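Long-range contacts in beta-fructofuranosidase (Arthrobacter, PDB 3WPU), which belongs to the levansucrase/invertase family, whose members are built on a five-bladed beta-propeller: residues E94-L99 with G117-P122; L450-K455 with E476-W481. All coordinates share one frame; numbering follows the deposited sequence.

How the contacts relate
Contact 1 comes first along the chain and closes before contact 2 opens; their centres lie about 18 Å apart and their nearest atoms about 5 Å, without touching. Contact 1 joins neighbouring strands 93-102 and 115-122 within a large mixed sheet. Contact 2 sets a loop against residues leading into and including part of strand 454-458, in a separate four-stranded antiparallel sheet. The chain just after 476-481 connects them: D483 O accepts a hydrogen bond from T453 OG1, the D483 carboxylate forms a salt bridge with R121, and A486 N hydrogen-bonds to E94 OE2. Soon afterwards, strand 488-493 joins the same sheet as contact 1, so the late chain ties together two sheets of the fold.

Contact 1. Residues E94-L99 with G117-P122; sequences EIIFSL and GYFYRP
I96 lays its CG1 against CB of F119, 3.7 Å away, where two neighbouring antiparallel strands pair in a sheet of the beta-propeller fold expected for this family. CG1 sits between the backbone N and carbonyl carbon (chi1 61°), a position that brings this end of the branched chain beside F119. The backbones form a regular ladder: I96 and F119 are a hydrogen-bonded pair, with I96 N giving to F119 O at 3.0 Å and F119 N to I96 O at 2.9 Å. The same double bonding recurs at S98 with G117 and at E94 with R121, while I95-Y120 and F97-Y118 are the non-hydrogen-bonded pairs between them.

Side chains alternate accordingly. I95, F97, Y118 and Y120 share the face packed on strand 213-226, where F97 CD1 reaches Y118 CB at 4.1 Å; both tyrosine rings lead off from the partner strand, and the phenol of Y118 finds V214 O. On the other face, S98 OG meets the edge of the F119 ring, 3.7 Å from CE2, so a small hydroxyl fits beside the large ring; its hydrogen-bond partner is T77 OG1 on strand 72-81. G117, opposite S98, contributes backbone alone.

At the far end of this face, long chains carry a buried ion pair with several further partners. The carboxylate of E94 has its OE2 held by A486 N, while R121, extended from CG to NE, has D483 as a second charged partner and G134 O as an acceptor. Between them the two planes are turned 36° apart, yet E94 OE1 lies close to the guanidinium plane, taking NE at 2.7 Å nearly along its C-O axis and NH2 at 3.0 Å on its syn lone pair.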
loop_
_atom_site.group_PDB
_atom_site.type_symbol
_atom_site.label_atom_id
_atom_site.label_comp_id
_atom_site.label_asym_id
_atom_site.label_seq_id
_atom_site.Cartn_x
_atom_site.Cartn_y
_atom_site.Cartn_z
ATOM N N GLU A 94 -19.685 1.434 -2.886
ATOM C CA GLU A 94 -18.213 1.412 -2.796
ATOM C C GLU A 94 -17.901 0.390 -1.694
ATOM O O GLU A 94 -18.601 0.358 -0.679
ATOM C CB GLU A 94 -17.629 2.773 -2.438
ATOM C CG GLU A 94 -17.779 3.800 -3.537
ATOM C CD GLU A 94 -17.148 5.134 -3.238
ATOM O OE1 GLU A 94 -16.870 5.462 -2.054
ATOM O OE2 GLU A 94 -16.954 5.897 -4.209
ATOM N N ILE A 95 -16.856 -0.419 -1.906
ATOM C CA ILE A 95 -16.463 -1.504 -1.022
ATOM C C ILE A 95 -14.949 -1.422 -0.817
ATOM O O ILE A 95 -14.181 -1.329 -1.778
ATOM C CB ILE A 95 -16.804 -2.891 -1.625
ATOM C CG1 ILE A 95 -18.316 -3.079 -1.745
ATOM C CG2 ILE A 95 -16.175 -4.010 -0.787
ATOM C CD1 ILE A 95 -18.710 -4.194 -2.680
ATOM N N ILE A 96 -14.534 -1.439 0.446
ATOM C CA ILE A 96 -13.109 -1.494 0.797
ATOM C C ILE A 96 -12.838 -2.647 1.745
ATOM O O ILE A 96 -13.743 -3.120 2.466
ATOM C CB ILE A 96 -12.600 -0.182 1.397
ATOM C CG1 ILE A 96 -13.361 0.129 2.687
ATOM C CG2 ILE A 96 -12.691 0.935 0.354
ATOM C CD1 ILE A 96 -12.871 1.356 3.440
ATOM N N PHE A 97 -11.588 -3.090 1.716
ATOM C CA PHE A 97 -11.064 -4.105 2.632
ATOM C C PHE A 97 -10.049 -3.463 3.533
ATOM O O PHE A 97 -9.266 -2.616 3.078
ATOM C CB PHE A 97 -10.396 -5.232 1.843
ATOM C CG PHE A 97 -11.361 -6.087 1.083
ATOM C CD1 PHE A 97 -12.007 -7.142 1.702
ATOM C CD2 PHE A 97 -11.607 -5.847 -0.250
ATOM C CE1 PHE A 97 -12.890 -7.950 1.010
ATOM C CE2 PHE A 97 -12.485 -6.655 -0.954
ATOM C CZ PHE A 97 -13.124 -7.699 -0.328
ATOM N N SER A 98 -10.058 -3.848 4.813
ATOM C CA SER A 98 -9.142 -3.304 5.792
ATOM C C SER A 98 -8.620 -4.365 6.751
ATOM O O SER A 98 -9.339 -5.313 7.094
ATOM C CB SER A 98 -9.830 -2.255 6.673
ATOM O OG SER A 98 -10.395 -1.171 5.951
ATOM N N LEU A 99 -7.387 -4.172 7.235
ATOM C CA LEU A 99 -6.907 -4.907 8.389
ATOM C C LEU A 99 -7.617 -4.313 9.600
ATOM O O LEU A 99 -7.658 -3.088 9.750
ATOM C CB LEU A 99 -5.389 -4.775 8.578
ATOM C CG LEU A 99 -4.525 -5.318 7.436
ATOM C CD1 LEU A 99 -3.083 -5.414 7.870
ATOM C CD2 LEU A 99 -5.074 -6.652 6.967
ATOM N N GLY A 117 -11.300 -7.292 7.362
ATOM C CA GLY A 117 -12.699 -6.911 7.413
ATOM C C GLY A 117 -13.055 -6.100 6.182
ATOM O O GLY A 117 -12.206 -5.865 5.319
ATOM N N TYR A 118 -14.309 -5.687 6.065
ATOM C CA TYR A 118 -14.705 -4.835 4.953
ATOM C C TYR A 118 -15.680 -3.761 5.365
ATOM O O TYR A 118 -16.359 -3.883 6.384
ATOM C CB TYR A 118 -15.246 -5.659 3.785
ATOM C CG TYR A 118 -16.595 -6.329 4.026
ATOM C CD1 TYR A 118 -17.752 -5.793 3.471
ATOM C CD2 TYR A 118 -16.708 -7.496 4.765
ATOM C CE1 TYR A 118 -18.981 -6.384 3.666
ATOM C CE2 TYR A 118 -17.956 -8.099 4.966
ATOM C CZ TYR A 118 -19.078 -7.533 4.384
ATOM O OH TYR A 118 -20.342 -8.077 4.525
ATOM N N PHE A 119 -15.701 -2.678 4.589
ATOM C CA PHE A 119 -16.630 -1.573 4.807
ATOM C C PHE A 119 -17.315 -1.295 3.480
ATOM O O PHE A 119 -16.786 -1.640 2.415
ATOM C CB PHE A 119 -15.911 -0.303 5.267
ATOM C CG PHE A 119 -15.266 -0.366 6.639
ATOM C CD1 PHE A 119 -15.921 0.175 7.734
ATOM C CD2 PHE A 119 -13.998 -0.890 6.817
ATOM C CE1 PHE A 119 -15.326 0.177 8.990
ATOM C CE2 PHE A 119 -13.391 -0.890 8.068
ATOM C CZ PHE A 119 -14.076 -0.371 9.159
ATOM N N TYR A 120 -18.485 -0.664 3.534
ATOM C CA TYR A 120 -19.185 -0.229 2.331
ATOM C C TYR A 120 -19.944 1.070 2.562
ATOM O O TYR A 120 -20.252 1.450 3.722
ATOM C CB TYR A 120 -20.106 -1.328 1.822
ATOM C CG TYR A 120 -21.151 -1.782 2.808
ATOM C CD1 TYR A 120 -22.395 -1.171 2.857
ATOM C CD2 TYR A 120 -20.900 -2.858 3.664
ATOM C CE1 TYR A 120 -23.362 -1.604 3.751
ATOM C CE2 TYR A 120 -21.854 -3.282 4.569
ATOM C CZ TYR A 120 -23.075 -2.669 4.596
ATOM O OH TYR A 120 -24.023 -3.124 5.502
ATOM N N ARG A 121 -20.196 1.784 1.475
ATOM C CA ARG A 121 -20.975 3.021 1.531
ATOM C C ARG A 121 -21.563 3.280 0.158
ATOM O O ARG A 121 -21.065 2.753 -0.835
ATOM C CB ARG A 121 -20.122 4.204 1.998
ATOM C CG ARG A 121 -19.104 4.688 0.981
ATOM C CD ARG A 121 -18.223 5.807 1.522
ATOM N NE ARG A 121 -17.247 6.220 0.507
ATOM C CZ ARG A 121 -16.356 7.188 0.665
ATOM N NH1 ARG A 121 -16.286 7.879 1.793
ATOM N NH2 ARG A 121 -15.502 7.443 -0.306
ATOM N N PRO A 122 -22.612 4.102 0.094
ATOM C CA PRO A 122 -23.209 4.411 -1.205
ATOM C C PRO A 122 -22.211 5.069 -2.168
ATOM O O PRO A 122 -21.441 5.957 -1.791
ATOM C CB PRO A 122 -24.324 5.397 -0.848
ATOM C CG PRO A 122 -24.650 5.091 0.581
ATOM C CD PRO A 122 -23.312 4.781 1.192
#

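Contact 2. Residues L450-K455 with E476-W481; sequences LAPTVK and EGLGGW
P452 presses its pyrrolidine ring over one face of the W481 indole. Its CG stands 3.6 Å from the centroid of the six-membered ring and only 12° off the normal, a CH-pi contact, while CD comes within 3.3 Å of CZ3. Proline suits this place because its rigid, slightly polarised methylenes make a compact surface for an electron-rich aromatic face. The tryptophan side chain starts off away from the other segment, and its first torsion, with CG anti to the carbonyl carbon (chi1 -62°), helps set the six-membered ring alongside P452, face toward CG. F64 and P65 also touch the tryptophan, and L450 O approaches its edge in the ring plane.

L478 extends the apolar patch, its CD2 lying 3.8 Å from P452 CG. V454 lies side by side with L478, CG1 to CD2 at 4.2 Å, and the same valine methyl also touches G477 O.

Around this core the backbones are joined. T453 N gives a nearly straight bond (166°) to G480 O at 3.0 Å; G479 N makes a shorter but more bent one to T453 O, at 2.7 Å. G479 fits because a beta carbon there would collide with T453 O, and G477 because its backbone angles would jam one against the preceding carbonyl oxygen. The T453 hydroxyl turns to D483 O instead. At the polar rim a water accepts from K455 N of the strand at 2.9 Å and lies 2.7 Å from G477 O of the loop, to which it can donate in competition with other acceptors, while the lysine amino group pairs with D457 and D470.

A single beta bridge, P452 with W481, thus lays an irregular loop along the approach to strand 454-458 in a four-stranded antiparallel sheet, consistent with a blade of the family's beta-propeller.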
loop_
_atom_site.group_PDB
_atom_site.type_symbol
_atom_site.label_atom_id
_atom_site.label_comp_id
_atom_site.label_asym_id
_atom_site.label_seq_id
_atom_site.Cartn_x
_atom_site.Cartn_y
_atom_site.Cartn_z
ATOM N N LEU A 450 -8.863 5.916 9.172
ATOM C CA LEU A 450 -8.193 6.555 8.043
ATOM C C LEU A 450 -8.029 8.068 8.198
ATOM O O LEU A 450 -8.865 8.764 8.805
ATOM C CB LEU A 450 -8.898 6.210 6.726
ATOM C CG LEU A 450 -8.886 4.714 6.416
ATOM C CD1 LEU A 450 -9.570 4.518 5.070
ATOM C CD2 LEU A 450 -7.508 4.069 6.366
ATOM N N ALA A 451 -6.931 8.565 7.643
ATOM C CA ALA A 451 -6.645 9.993 7.590
ATOM C C ALA A 451 -7.530 10.660 6.518
ATOM O O ALA A 451 -8.251 9.956 5.805
ATOM C CB ALA A 451 -5.178 10.208 7.257
ATOM N N PRO A 452 -7.462 12.014 6.386
ATOM C CA PRO A 452 -8.054 12.628 5.214
ATOM C C PRO A 452 -7.249 12.207 3.987
ATOM O O PRO A 452 -6.026 12.083 4.046
ATOM C CB PRO A 452 -7.894 14.133 5.460
ATOM C CG PRO A 452 -7.660 14.270 6.950
ATOM C CD PRO A 452 -6.880 13.024 7.293
ATOM N N THR A 453 -7.931 11.982 2.890
ATOM C CA THR A 453 -7.262 11.677 1.651
ATOM C C THR A 453 -6.609 12.955 1.135
ATOM O O THR A 453 -7.192 14.040 1.246
ATOM C CB THR A 453 -8.300 11.136 0.707
ATOM O OG1 THR A 453 -8.749 9.885 1.234
ATOM C CG2 THR A 453 -7.749 10.930 -0.724
ATOM N N VAL A 454 -5.417 12.816 0.570
ATOM C CA VAL A 454 -4.665 13.970 0.108
ATOM C C VAL A 454 -4.366 13.768 -1.356
ATOM O O VAL A 454 -4.726 12.753 -1.905
ATOM C CB VAL A 454 -3.379 14.234 0.933
ATOM C CG1 VAL A 454 -3.741 14.573 2.369
ATOM C CG2 VAL A 454 -2.400 13.065 0.874
ATOM N N LYS A 455 -3.772 14.779 -1.980
ATOM C CA LYS A 455 -3.562 14.739 -3.427
ATOM C C LYS A 455 -2.104 15.051 -3.752
ATOM O O LYS A 455 -1.591 16.123 -3.425
ATOM C CB LYS A 455 -4.506 15.732 -4.136
ATOM C CG LYS A 455 -4.393 15.715 -5.653
ATOM C CD LYS A 455 -5.515 16.534 -6.278
ATOM C CE LYS A 455 -5.347 16.659 -7.784
ATOM N NZ LYS A 455 -4.378 17.734 -8.171
ATOM N N GLU A 476 -6.606 23.084 2.603
ATOM C CA GLU A 476 -5.134 23.181 2.652
ATOM C C GLU A 476 -4.482 21.814 2.439
ATOM O O GLU A 476 -3.518 21.432 3.115
ATOM C CB GLU A 476 -4.665 23.823 3.968
ATOM C CG GLU A 476 -3.286 24.466 3.842
ATOM C CD GLU A 476 -2.852 25.231 5.085
ATOM O OE1 GLU A 476 -1.741 25.770 5.069
ATOM O OE2 GLU A 476 -3.596 25.275 6.068
ATOM N N GLY A 477 -5.020 21.072 1.478
ATOM C CA GLY A 477 -4.497 19.767 1.134
ATOM C C GLY A 477 -5.266 18.571 1.676
ATOM O O GLY A 477 -5.129 17.454 1.164
ATOM N N LEU A 478 -6.067 18.782 2.711
ATOM C CA LEU A 478 -6.828 17.680 3.322
ATOM C C LEU A 478 -8.198 17.508 2.682
ATOM O O LEU A 478 -9.037 18.413 2.731
ATOM C CB LEU A 478 -7.029 17.949 4.813
ATOM C CG LEU A 478 -5.766 18.054 5.671
ATOM C CD1 LEU A 478 -6.186 18.453 7.075
ATOM C CD2 LEU A 478 -5.013 16.753 5.717
ATOM N N GLY A 479 -8.422 16.354 2.062
ATOM C CA GLY A 479 -9.728 15.990 1.550
ATOM C C GLY A 479 -10.623 15.315 2.584
ATOM O O GLY A 479 -10.577 15.615 3.793
ATOM N N GLY A 480 -11.465 14.414 2.094
ATOM C CA GLY A 480 -12.443 13.756 2.941
ATOM C C GLY A 480 -11.800 12.723 3.852
ATOM O O GLY A 480 -10.885 12.020 3.457
ATOM N N TRP A 481 -12.259 12.646 5.098
ATOM C CA TRP A 481 -11.864 11.547 5.956
ATOM C C TRP A 481 -12.235 10.206 5.319
ATOM O O TRP A 481 -13.380 9.980 4.939
ATOM C CB TRP A 481 -12.544 11.688 7.308
ATOM C CG TRP A 481 -12.152 12.927 8.028
ATOM C CD1 TRP A 481 -12.843 14.113 8.084
ATOM C CD2 TRP A 481 -10.974 13.108 8.815
ATOM N NE1 TRP A 481 -12.168 15.017 8.897
ATOM C CE2 TRP A 481 -11.011 14.422 9.341
ATOM C CE3 TRP A 481 -9.895 12.280 9.143
ATOM C CZ2 TRP A 481 -10.000 14.931 10.140
ATOM C CZ3 TRP A 481 -8.889 12.790 9.953
ATOM C CH2 TRP A 481 -8.949 14.104 10.446
HETATM O O HOH W 1 -3.163 17.272 -0.699
#